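Local coordinates for protein methylthioribose-1-phosphate isomerase (Saccharomyces cerevisiae, PDB 1W2W) that catalyses the interconversion of methylthioribose-1-phosphate and methylthioribulose-1-phosphate in the methionine salvage pathway, at residues E14-K19 with S63-V68; V59-V64 with Y137-E142; L103-R106 with N111-N114. All blocks are in the same frame, centred on the assembly; numbering follows the deposited sequence.

Interaction 1: residues E14-K19 with S63-V68; sequences ENVSVK and SVLTEV
No flat group takes part between these segments: Val16 and Val18 meet Leu65 and Thr66 through branched aliphatic tips alone, without a ring, amide or carboxylate at the join. Val16 sets both methyls against CD2 of Leu65, CG2 at 3.8 Å and CG1 at 4.1 Å, the two side chains lying nearly at right angles. CG2 of Val16 also comes within 4.2 Å of Thr66 CG2. Two residues on, Val18 CG2 touches that same threonine methyl at 3.7 Å, so Thr66 CG2 serves both valines. The torsion of Thr66 (chi1 53°) parts its two branches: CG2, beside the backbone N, serves the apolar join, while OG1 turns back to the helix, 3.1 Å from Ser63 O, with Leu62 O and His36 O as weaker alternative acceptors. A buried hydroxyl is thus provided for within the helix and an adjacent loop. No hydrogen bond joins the segments themselves, though Gln69, further along the helix, accepts one from Val16 N. The contact seats the start of strand 17-21 on helix 53-73, with Phe8 of strand 6-9 flanking both valines and helix 129-168 touching Val16 and Leu65.

Interaction 2: residues V59-V64 with Y137-E142; sequences VGSLSV and YNYVCE
An antiparallel helix pair in the helical part of this N-terminal half of the enzyme brings Ser61 and Leu62 against Tyr139 and Val140. The short segments run at 160° to each other, their axes 9.9 Å apart at closest approach, with Leu62 and Val140 nearest in backbone terms. Val140 has the largest share of the contact, straddling two consecutive residues of the facing helix. Its chi1 of -55° leaves CG1 anti to the carbonyl carbon, against Ser61 CB at 4.0 Å, and puts CG2 between N and the carbonyl carbon, against Leu62 CD2 at 3.9 Å. In Leu62 the extended branch is CD1 (chi2 169°); the touch is made by the other methyl, CD2, although the CA-CB bond does not aim at the partner helix. Ser61 adds a second touch, its OG lying at the rim of the Tyr139 ring and in the plane of that ring, 4.0 Å from CE2. Neither hydroxyl needs the other. Ser61 OG is hydrogen-bonded to Ala57 O one turn back, and Tyr139 OH to Ser115 OG on helix 111-124. What crosses the interface is therefore van der Waals packing, with the hydroxyls of Ser61 and Tyr139 bonded elsewhere. Around the pair, helix 111-124 closes one flank through Ser115 and Ile119 against Ser61 and through Glu118 and Ile122 against Tyr139, while strand 6-9 lays Phe8 on both Leu62 and Val140, and helix 38-46 packs on Val59, Ser63 and Val64.

Interaction 3: residues L103-R106 with N111-N114; sequences LSSR and NLSN. With SO4 (sulfate ion), chain I.
Leu112, in the first turn of helix 111-124, reaches back to Leu103 and Ser105 at the end of the preceding helix and in the loop beyond it. From CB the side chain runs to CG, set opposite the backbone N (chi1 180°), and then forks. CD2 enters the loop, 3.4 Å from Ser105 OG and 4.1 Å from Leu103 CA, while CD1 turns toward Gly60 CA on helix 53-73. Ser105 OG is not left to the methyl, for it hydrogen-bonds Leu102 O. Beside this, Leu103 lays CD1 over Ser113 CB at 3.7 Å.

Arg106 leaves the apolar join. Its chain bends at chi3 (75°) and presents the edge of the guanidinium to a sulfate, whose sulfur lies in the guanidinium plane. NH2 reaches O2 of the sulfate at 2.9 Å, nearly straight at 167°, and NH1 reaches O1 at 3.0 Å; a further NH1 bond to O2 is weak. NE makes a salt bridge with an acidic side chain of another protein chain. The sulfate, probably from the crystallisation liquor, is also hydrogen-bonded to Gly52 N, Arg51 NE and residues of another protein chain. A leucine in place of Arg106 would probably leave the sulfate without its two-pronged grip and the acidic side chain without its mate. A basic edge gripping a tetrahedral oxyanion beside backbone N-H is consistent with a pocket suited to a phosphate, the group that the enzyme's substrate carries.

Overall arrangement
Interactions 1 and 2 are both buried and share helix 53-73, one meeting strand 17-21 and the other helix 129-168. They run into each other: Val16 CG1 packs on Tyr137 CE1 at 3.7 Å, and Leu65 CD2 on Val140 CG2 at 3.8 Å, making one apolar core beneath the small antiparallel sheet. Interaction 3, centred about 14 Å from the centre of interaction 2, folds helix 111-124 back on the helix before it and meets the same core from the Gly60 side. It is only partly buried. There charge and hydrogen bonds to sulfate and to another chain join the aliphatic contacts, whereas the other two meet by van der Waals packing with no hydrogen bond across.

Interaction 1: residues E14-K19 with S63-V68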
ATOM      1  N   GLU A  14     -44.666   8.540   2.429  1.00  4.82           N
ATOM      2  CA  GLU A  14     -44.724   9.401   3.611  1.00  4.61           C
ATOM      3  C   GLU A  14     -43.953   8.887   4.827  1.00  4.46           C
ATOM      4  O   GLU A  14     -43.876   9.564   5.855  1.00  2.38           O
ATOM      5  CB  GLU A  14     -46.176   9.711   3.977  1.00  5.62           C
ATOM      6  CG  GLU A  14     -46.762  10.858   3.169  1.00  8.41           C
ATOM      7  CD  GLU A  14     -48.213  11.155   3.497  1.00 11.24           C
ATOM      8  OE1 GLU A  14     -48.535  11.410   4.676  1.00 14.41           O
ATOM      9  OE2 GLU A  14     -49.038  11.140   2.568  1.00 15.05           O
ATOM     10  N   ASN A  15     -43.371   7.699   4.707  1.00  3.27           N
ATOM     11  CA  ASN A  15     -42.796   6.998   5.851  1.00  4.50           C
ATOM     12  C   ASN A  15     -41.690   6.082   5.336  1.00  4.22           C
ATOM     13  O   ASN A  15     -41.769   4.864   5.496  1.00  5.48           O
ATOM     14  CB  ASN A  15     -43.885   6.147   6.529  1.00  3.67           C
ATOM     15  CG  ASN A  15     -43.428   5.504   7.821  1.00  4.66           C
ATOM     16  OD1 ASN A  15     -42.641   6.070   8.583  1.00  4.55           O
ATOM     17  ND2 ASN A  15     -43.939   4.300   8.085  1.00  4.57           N
ATOM     18  N   VAL A  16     -40.669   6.658   4.718  1.00  4.76           N
ATOM     19  CA  VAL A  16     -39.633   5.820   4.107  1.00  4.75           C
ATOM     20  C   VAL A  16     -38.753   5.221   5.189  1.00  5.47           C
ATOM     21  O   VAL A  16     -38.671   5.756   6.298  1.00  4.73           O
ATOM     22  CB  VAL A  16     -38.751   6.587   3.095  1.00  4.19           C
ATOM     23  CG1 VAL A  16     -39.587   7.174   1.967  1.00  5.19           C
ATOM     24  CG2 VAL A  16     -37.906   7.668   3.774  1.00  5.01           C
ATOM     25  N   SER A  17     -38.088   4.111   4.878  1.00  4.76           N
ATOM     26  CA  SER A  17     -37.039   3.641   5.768  1.00  7.02           C
ATOM     27  C   SER A  17     -35.711   3.594   5.023  1.00  6.21           C
ATOM     28  O   SER A  17     -35.661   3.375   3.809  1.00  6.34           O
ATOM     29  CB  SER A  17     -37.401   2.300   6.409  1.00  8.23           C
ATOM     30  OG  SER A  17     -37.367   1.280   5.431  1.00 12.67           O
ATOM     31  N   VAL A  18     -34.641   3.835   5.766  1.00  6.59           N
ATOM     32  CA  VAL A  18     -33.307   3.889   5.185  1.00  6.02           C
ATOM     33  C   VAL A  18     -32.389   3.186   6.172  1.00  5.96           C
ATOM     34  O   VAL A  18     -32.418   3.483   7.362  1.00  6.37           O
ATOM     35  CB  VAL A  18     -32.860   5.354   4.974  1.00  6.70           C
ATOM     36  CG1 VAL A  18     -31.447   5.409   4.424  1.00  6.45           C
ATOM     37  CG2 VAL A  18     -33.830   6.086   4.047  1.00  5.63           C
ATOM     38  N   LYS A  19     -31.582   2.245   5.691  1.00  6.16           N
ATOM     39  CA  LYS A  19     -30.500   1.690   6.507  1.00  5.21           C
ATOM     40  C   LYS A  19     -29.281   1.525   5.600  1.00  5.96           C
ATOM     41  O   LYS A  19     -29.436   1.381   4.395  1.00  5.64           O
ATOM     42  CB  LYS A  19     -30.910   0.364   7.167  1.00  7.42           C
ATOM     43  CG  LYS A  19     -31.099  -0.807   6.210  1.00  7.84           C
ATOM     44  CD  LYS A  19     -31.677  -2.016   6.943  1.00  7.54           C
ATOM     45  CE  LYS A  19     -31.666  -3.258   6.063  1.00  6.76           C
ATOM     46  NZ  LYS A  19     -32.396  -4.388   6.710  1.00  5.99           N
ATOM     47  N   SER A  63     -31.110  11.264   4.677  1.00 12.67           N
ATOM     48  CA  SER A  63     -31.181  11.567   6.107  1.00 13.49           C
ATOM     49  C   SER A  63     -31.992  12.838   6.384  1.00 13.87           C
ATOM     50  O   SER A  63     -32.582  12.975   7.460  1.00 14.79           O
ATOM     51  CB  SER A  63     -29.789  11.636   6.754  1.00 13.22           C
ATOM     52  OG  SER A  63     -29.148  12.876   6.492  1.00 13.94           O
ATOM     53  N   VAL A  64     -32.018  13.757   5.423  1.00 13.82           N
ATOM     54  CA  VAL A  64     -32.878  14.939   5.530  1.00 13.56           C
ATOM     55  C   VAL A  64     -34.345  14.506   5.441  1.00 13.97           C
ATOM     56  O   VAL A  64     -35.208  14.962   6.212  1.00 13.76           O
ATOM     57  CB  VAL A  64     -32.561  15.963   4.418  1.00 12.58           C
ATOM     58  CG1 VAL A  64     -33.389  17.234   4.613  1.00 13.70           C
ATOM     59  CG2 VAL A  64     -31.084  16.330   4.408  1.00 12.41           C
ATOM     60  N   LEU A  65     -34.640  13.613   4.503  1.00 13.99           N
ATOM     61  CA  LEU A  65     -36.004  13.120   4.360  1.00 13.32           C
ATOM     62  C   LEU A  65     -36.463  12.334   5.590  1.00 13.66           C
ATOM     63  O   LEU A  65     -37.572  12.548   6.083  1.00 14.04           O
ATOM     64  CB  LEU A  65     -36.183  12.296   3.076  1.00 13.05           C
ATOM     65  CG  LEU A  65     -37.571  11.659   2.873  1.00 12.16           C
ATOM     66  CD1 LEU A  65     -38.661  12.734   2.750  1.00 13.83           C
ATOM     67  CD2 LEU A  65     -37.574  10.764   1.639  1.00 12.74           C
ATOM     68  N   THR A  66     -35.643  11.426   6.105  1.00 12.85           N
ATOM     69  CA  THR A  66     -36.057  10.714   7.316  1.00 14.00           C
ATOM     70  C   THR A  66     -36.267  11.685   8.477  1.00 14.66           C
ATOM     71  O   THR A  66     -37.171  11.483   9.295  1.00 15.82           O
ATOM     72  CB  THR A  66     -35.076   9.587   7.727  1.00 13.63           C
ATOM     73  OG1 THR A  66     -33.747  10.103   7.832  1.00 13.96           O
ATOM     74  CG2 THR A  66     -34.972   8.518   6.659  1.00 15.13           C
ATOM     75  N   GLU A  67     -35.443  12.729   8.551  1.00 13.71           N
ATOM     76  CA  GLU A  67     -35.588  13.720   9.616  1.00 15.37           C
ATOM     77  C   GLU A  67     -36.919  14.460   9.516  1.00 16.44           C
ATOM     78  O   GLU A  67     -37.634  14.607  10.516  1.00 16.57           O
ATOM     79  CB  GLU A  67     -34.427  14.717   9.659  1.00 15.19           C
ATOM     80  CG  GLU A  67     -34.642  15.786  10.724  1.00 14.88           C
ATOM     81  CD  GLU A  67     -33.349  16.346  11.266  1.00 16.19           C
ATOM     82  OE1 GLU A  67     -33.275  17.573  11.478  1.00 16.44           O
ATOM     83  OE2 GLU A  67     -32.402  15.559  11.484  1.00 16.67           O
ATOM     84  N   VAL A  68     -37.272  14.931   8.323  1.00 16.91           N
ATOM     85  CA  VAL A  68     -38.502  15.713   8.222  1.00 18.25           C
ATOM     86  C   VAL A  68     -39.726  14.835   8.430  1.00 18.07           C
ATOM     87  O   VAL A  68     -40.753  15.288   8.952  1.00 16.86           O
ATOM     88  CB  VAL A  68     -38.601  16.531   6.923  1.00 19.29           C
ATOM     89  CG1 VAL A  68     -37.432  17.513   6.806  1.00 20.64           C
ATOM     90  CG2 VAL A  68     -38.683  15.627   5.740  1.00 19.63           C
TER

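Interaction 2: residues V59-V64 with Y137-E142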
ATOM      1  N   VAL A  59     -26.993   9.098   0.913  1.00 10.88           N
ATOM      2  CA  VAL A  59     -27.325   8.947   2.340  1.00 11.38           C
ATOM      3  C   VAL A  59     -27.578  10.291   3.021  1.00 10.78           C
ATOM      4  O   VAL A  59     -28.488  10.410   3.855  1.00 11.95           O
ATOM      5  CB  VAL A  59     -26.302   8.114   3.146  1.00 11.33           C
ATOM      6  CG1 VAL A  59     -25.041   8.925   3.441  1.00 15.52           C
ATOM      7  CG2 VAL A  59     -26.927   7.698   4.497  1.00 12.36           C
ATOM      8  N   GLY A  60     -26.791  11.301   2.658  1.00 11.29           N
ATOM      9  CA  GLY A  60     -26.999  12.654   3.166  1.00 10.82           C
ATOM     10  C   GLY A  60     -28.398  13.170   2.847  1.00 12.07           C
ATOM     11  O   GLY A  60     -29.131  13.620   3.744  1.00 11.22           O
ATOM     12  N   SER A  61     -28.759  13.100   1.566  1.00 11.25           N
ATOM     13  CA  SER A  61     -30.077  13.504   1.095  1.00 12.45           C
ATOM     14  C   SER A  61     -31.193  12.723   1.800  1.00 13.06           C
ATOM     15  O   SER A  61     -32.163  13.309   2.266  1.00 13.48           O
ATOM     16  CB  SER A  61     -30.175  13.325  -0.423  1.00 13.15           C
ATOM     17  OG  SER A  61     -29.235  14.161  -1.079  1.00 13.45           O
ATOM     18  N   LEU A  62     -31.050  11.405   1.875  1.00 11.97           N
ATOM     19  CA  LEU A  62     -32.034  10.557   2.530  1.00 12.86           C
ATOM     20  C   LEU A  62     -32.202  10.904   4.006  1.00 12.45           C
ATOM     21  O   LEU A  62     -33.322  10.853   4.529  1.00 12.34           O
ATOM     22  CB  LEU A  62     -31.699   9.069   2.365  1.00 12.34           C
ATOM     23  CG  LEU A  62     -31.977   8.495   0.978  1.00 11.93           C
ATOM     24  CD1 LEU A  62     -31.356   7.108   0.874  1.00 14.38           C
ATOM     25  CD2 LEU A  62     -33.467   8.412   0.701  1.00 14.23           C
ATOM     26  N   SER A  63     -31.110  11.264   4.677  1.00 12.67           N
ATOM     27  CA  SER A  63     -31.181  11.567   6.107  1.00 13.49           C
ATOM     28  C   SER A  63     -31.992  12.838   6.384  1.00 13.87           C
ATOM     29  O   SER A  63     -32.582  12.975   7.460  1.00 14.79           O
ATOM     30  CB  SER A  63     -29.789  11.636   6.754  1.00 13.22           C
ATOM     31  OG  SER A  63     -29.148  12.876   6.492  1.00 13.94           O
ATOM     32  N   VAL A  64     -32.018  13.757   5.423  1.00 13.82           N
ATOM     33  CA  VAL A  64     -32.878  14.939   5.530  1.00 13.56           C
ATOM     34  C   VAL A  64     -34.345  14.506   5.441  1.00 13.97           C
ATOM     35  O   VAL A  64     -35.208  14.962   6.212  1.00 13.76           O
ATOM     36  CB  VAL A  64     -32.561  15.963   4.418  1.00 12.58           C
ATOM     37  CG1 VAL A  64     -33.389  17.234   4.613  1.00 13.70           C
ATOM     38  CG2 VAL A  64     -31.084  16.330   4.408  1.00 12.41           C
ATOM     39  N   TYR A 137     -39.061  13.796  -1.198  1.00 14.66           N
ATOM     40  CA  TYR A 137     -39.237  12.394  -1.566  1.00 14.27           C
ATOM     41  C   TYR A 137     -39.025  12.219  -3.069  1.00 14.78           C
ATOM     42  O   TYR A 137     -38.287  11.328  -3.511  1.00 15.04           O
ATOM     43  CB  TYR A 137     -40.647  11.900  -1.223  1.00 14.87           C
ATOM     44  CG  TYR A 137     -40.913  10.485  -1.708  1.00 13.38           C
ATOM     45  CD1 TYR A 137     -40.431   9.384  -1.003  1.00 14.67           C
ATOM     46  CD2 TYR A 137     -41.648  10.250  -2.869  1.00 13.37           C
ATOM     47  CE1 TYR A 137     -40.675   8.080  -1.449  1.00 14.17           C
ATOM     48  CE2 TYR A 137     -41.890   8.962  -3.311  1.00 15.14           C
ATOM     49  CZ  TYR A 137     -41.404   7.888  -2.601  1.00 14.67           C
ATOM     50  OH  TYR A 137     -41.656   6.606  -3.047  1.00 15.82           O
ATOM     51  N   ASN A 138     -39.690  13.064  -3.854  1.00 15.28           N
ATOM     52  CA  ASN A 138     -39.504  13.020  -5.308  1.00 16.25           C
ATOM     53  C   ASN A 138     -38.037  13.234  -5.664  1.00 16.33           C
ATOM     54  O   ASN A 138     -37.495  12.548  -6.541  1.00 16.54           O
ATOM     55  CB  ASN A 138     -40.392  14.046  -6.017  1.00 18.17           C
ATOM     56  CG  ASN A 138     -41.854  13.652  -5.981  1.00 19.89           C
ATOM     57  OD1 ASN A 138     -42.183  12.512  -5.647  1.00 24.85           O
ATOM     58  ND2 ASN A 138     -42.735  14.584  -6.316  1.00 23.16           N
ATOM     59  N   TYR A 139     -37.395  14.180  -4.985  1.00 14.67           N
ATOM     60  CA  TYR A 139     -36.009  14.501  -5.311  1.00 15.19           C
ATOM     61  C   TYR A 139     -35.092  13.306  -5.066  1.00 14.05           C
ATOM     62  O   TYR A 139     -34.248  12.959  -5.914  1.00 13.48           O
ATOM     63  CB  TYR A 139     -35.482  15.715  -4.533  1.00 15.20           C
ATOM     64  CG  TYR A 139     -33.984  15.837  -4.716  1.00 15.03           C
ATOM     65  CD1 TYR A 139     -33.458  16.341  -5.895  1.00 16.63           C
ATOM     66  CD2 TYR A 139     -33.100  15.427  -3.720  1.00 15.74           C
ATOM     67  CE1 TYR A 139     -32.092  16.443  -6.080  1.00 14.96           C
ATOM     68  CE2 TYR A 139     -31.718  15.527  -3.896  1.00 15.57           C
ATOM     69  CZ  TYR A 139     -31.229  16.033  -5.084  1.00 13.24           C
ATOM     70  OH  TYR A 139     -29.883  16.158  -5.311  1.00 13.90           O
ATOM     71  N   VAL A 140     -35.236  12.683  -3.900  1.00 13.28           N
ATOM     72  CA  VAL A 140     -34.340  11.575  -3.574  1.00 13.62           C
ATOM     73  C   VAL A 140     -34.563  10.354  -4.469  1.00 13.86           C
ATOM     74  O   VAL A 140     -33.600   9.670  -4.843  1.00 13.02           O
ATOM     75  CB  VAL A 140     -34.325  11.212  -2.071  1.00 13.60           C
ATOM     76  CG1 VAL A 140     -33.984  12.444  -1.246  1.00 15.15           C
ATOM     77  CG2 VAL A 140     -35.644  10.591  -1.623  1.00 13.82           C
ATOM     78  N   CYS A 141     -35.817  10.087  -4.834  1.00 13.36           N
ATOM     79  CA  CYS A 141     -36.101   9.016  -5.774  1.00 12.91           C
ATOM     80  C   CYS A 141     -35.403   9.287  -7.098  1.00 14.31           C
ATOM     81  O   CYS A 141     -34.813   8.376  -7.690  1.00 13.82           O
ATOM     82  CB  CYS A 141     -37.607   8.844  -5.990  1.00 13.49           C
ATOM     83  SG  CYS A 141     -38.401   8.095  -4.540  1.00 15.24           S
ATOM     84  N   GLU A 142     -35.473  10.535  -7.551  1.00 13.02           N
ATOM     85  CA  GLU A 142     -34.879  10.907  -8.830  1.00 14.52           C
ATOM     86  C   GLU A 142     -33.359  10.846  -8.769  1.00 13.98           C
ATOM     87  O   GLU A 142     -32.731  10.325  -9.693  1.00 13.38           O
ATOM     88  CB  GLU A 142     -35.341  12.292  -9.263  1.00 16.41           C
ATOM     89  CG  GLU A 142     -36.777  12.276  -9.768  1.00 20.92           C
ATOM     90  CD  GLU A 142     -37.421  13.644  -9.708  1.00 26.22           C
ATOM     91  OE1 GLU A 142     -36.680  14.649  -9.807  1.00 28.31           O
ATOM     92  OE2 GLU A 142     -38.666  13.697  -9.559  1.00 29.09           O
TER

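Interaction 3: residues L103-R106 with N111-N114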
ATOM      1  N   LEU A 103     -23.339  19.161   5.479  1.00 13.48           N
ATOM      2  CA  LEU A 103     -22.335  19.531   4.484  1.00 14.97           C
ATOM      3  C   LEU A 103     -20.911  19.435   5.029  1.00 15.36           C
ATOM      4  O   LEU A 103     -19.976  19.087   4.300  1.00 14.68           O
ATOM      5  CB  LEU A 103     -22.587  20.948   3.957  1.00 14.92           C
ATOM      6  CG  LEU A 103     -21.585  21.479   2.931  1.00 16.00           C
ATOM      7  CD1 LEU A 103     -21.812  20.778   1.595  1.00 16.20           C
ATOM      8  CD2 LEU A 103     -21.725  22.982   2.775  1.00 16.56           C
ATOM      9  N   SER A 104     -20.746  19.745   6.310  1.00 14.97           N
ATOM     10  CA  SER A 104     -19.409  19.765   6.910  1.00 15.51           C
ATOM     11  C   SER A 104     -18.819  18.381   7.187  1.00 15.47           C
ATOM     12  O   SER A 104     -17.647  18.273   7.540  1.00 15.45           O
ATOM     13  CB  SER A 104     -19.397  20.585   8.203  1.00 16.17           C
ATOM     14  OG  SER A 104     -20.037  19.894   9.267  1.00 16.36           O
ATOM     15  N   SER A 105     -19.626  17.333   7.037  1.00 15.22           N
ATOM     16  CA  SER A 105     -19.182  15.962   7.287  1.00 14.85           C
ATOM     17  C   SER A 105     -17.836  15.607   6.641  1.00 15.18           C
ATOM     18  O   SER A 105     -16.888  15.225   7.333  1.00 13.80           O
ATOM     19  CB  SER A 105     -20.262  14.963   6.847  1.00 15.52           C
ATOM     20  OG  SER A 105     -20.645  15.191   5.496  1.00 14.87           O
ATOM     21  N   ARG A 106     -17.766  15.716   5.316  1.00 13.72           N
ATOM     22  CA  ARG A 106     -16.548  15.420   4.563  1.00 13.89           C
ATOM     23  C   ARG A 106     -16.511  16.354   3.346  1.00 13.91           C
ATOM     24  O   ARG A 106     -17.461  16.394   2.574  1.00 13.90           O
ATOM     25  CB  ARG A 106     -16.525  13.946   4.118  1.00 13.49           C
ATOM     26  CG  ARG A 106     -16.123  12.940   5.190  1.00 13.35           C
ATOM     27  CD  ARG A 106     -15.960  11.506   4.658  1.00 11.71           C
ATOM     28  NE  ARG A 106     -14.716  11.381   3.902  1.00 13.02           N
ATOM     29  CZ  ARG A 106     -14.493  10.464   2.959  1.00 13.31           C
ATOM     30  NH1 ARG A 106     -15.431   9.568   2.648  1.00 11.31           N
ATOM     31  NH2 ARG A 106     -13.317  10.451   2.327  1.00 11.31           N
ATOM     32  N   ASN A 111     -20.312  15.719  -4.677  1.00 10.07           N
ATOM     33  CA  ASN A 111     -21.681  15.226  -4.844  1.00 10.30           C
ATOM     34  C   ASN A 111     -22.608  15.703  -3.736  1.00 11.56           C
ATOM     35  O   ASN A 111     -23.736  16.140  -3.993  1.00 11.84           O
ATOM     36  CB  ASN A 111     -21.689  13.700  -4.928  1.00  9.16           C
ATOM     37  CG  ASN A 111     -20.999  13.212  -6.176  1.00  9.80           C
ATOM     38  OD1 ASN A 111     -19.795  13.435  -6.335  1.00 11.49           O
ATOM     39  ND2 ASN A 111     -21.753  12.570  -7.081  1.00  9.85           N
ATOM     40  N   LEU A 112     -22.126  15.630  -2.499  1.00 12.00           N
ATOM     41  CA  LEU A 112     -22.962  16.001  -1.366  1.00 12.83           C
ATOM     42  C   LEU A 112     -23.412  17.463  -1.466  1.00 12.59           C
ATOM     43  O   LEU A 112     -24.606  17.748  -1.362  1.00 12.01           O
ATOM     44  CB  LEU A 112     -22.250  15.720  -0.039  1.00 12.93           C
ATOM     45  CG  LEU A 112     -23.016  16.076   1.247  1.00 13.54           C
ATOM     46  CD1 LEU A 112     -24.281  15.217   1.332  1.00 12.13           C
ATOM     47  CD2 LEU A 112     -22.141  15.932   2.511  1.00 14.67           C
ATOM     48  N   SER A 113     -22.460  18.369  -1.675  1.00 13.38           N
ATOM     49  CA  SER A 113     -22.777  19.795  -1.839  1.00 13.14           C
ATOM     50  C   SER A 113     -23.773  19.990  -2.969  1.00 14.52           C
ATOM     51  O   SER A 113     -24.754  20.736  -2.838  1.00 12.81           O
ATOM     52  CB  SER A 113     -21.505  20.620  -2.085  1.00 14.10           C
ATOM     53  OG  SER A 113     -21.806  21.978  -2.426  1.00 14.26           O
ATOM     54  N   ASN A 114     -23.528  19.319  -4.093  1.00 13.44           N
ATOM     55  CA  ASN A 114     -24.417  19.470  -5.232  1.00 12.79           C
ATOM     56  C   ASN A 114     -25.868  19.098  -4.912  1.00 14.71           C
ATOM     57  O   ASN A 114     -26.810  19.781  -5.334  1.00 14.42           O
ATOM     58  CB  ASN A 114     -23.880  18.700  -6.443  1.00 13.47           C
ATOM     59  CG  ASN A 114     -22.688  19.401  -7.093  1.00 14.61           C
ATOM     60  OD1 ASN A 114     -22.473  20.606  -6.905  1.00 14.25           O
ATOM     61  ND2 ASN A 114     -21.908  18.645  -7.859  1.00 13.09           N
TER
HETATM   62  S   SO4 I1212     -14.077   7.548  -0.307  1.00 12.07           S
HETATM   63  O1  SO4 I1212     -15.381   8.149  -0.009  1.00 11.67           O
HETATM   64  O2  SO4 I1212     -13.065   8.221   0.510  1.00 14.99           O
HETATM   65  O3  SO4 I1212     -14.095   6.142   0.047  1.00 12.20           O
HETATM   66  O4  SO4 I1212     -13.775   7.752  -1.719  1.00 16.75           O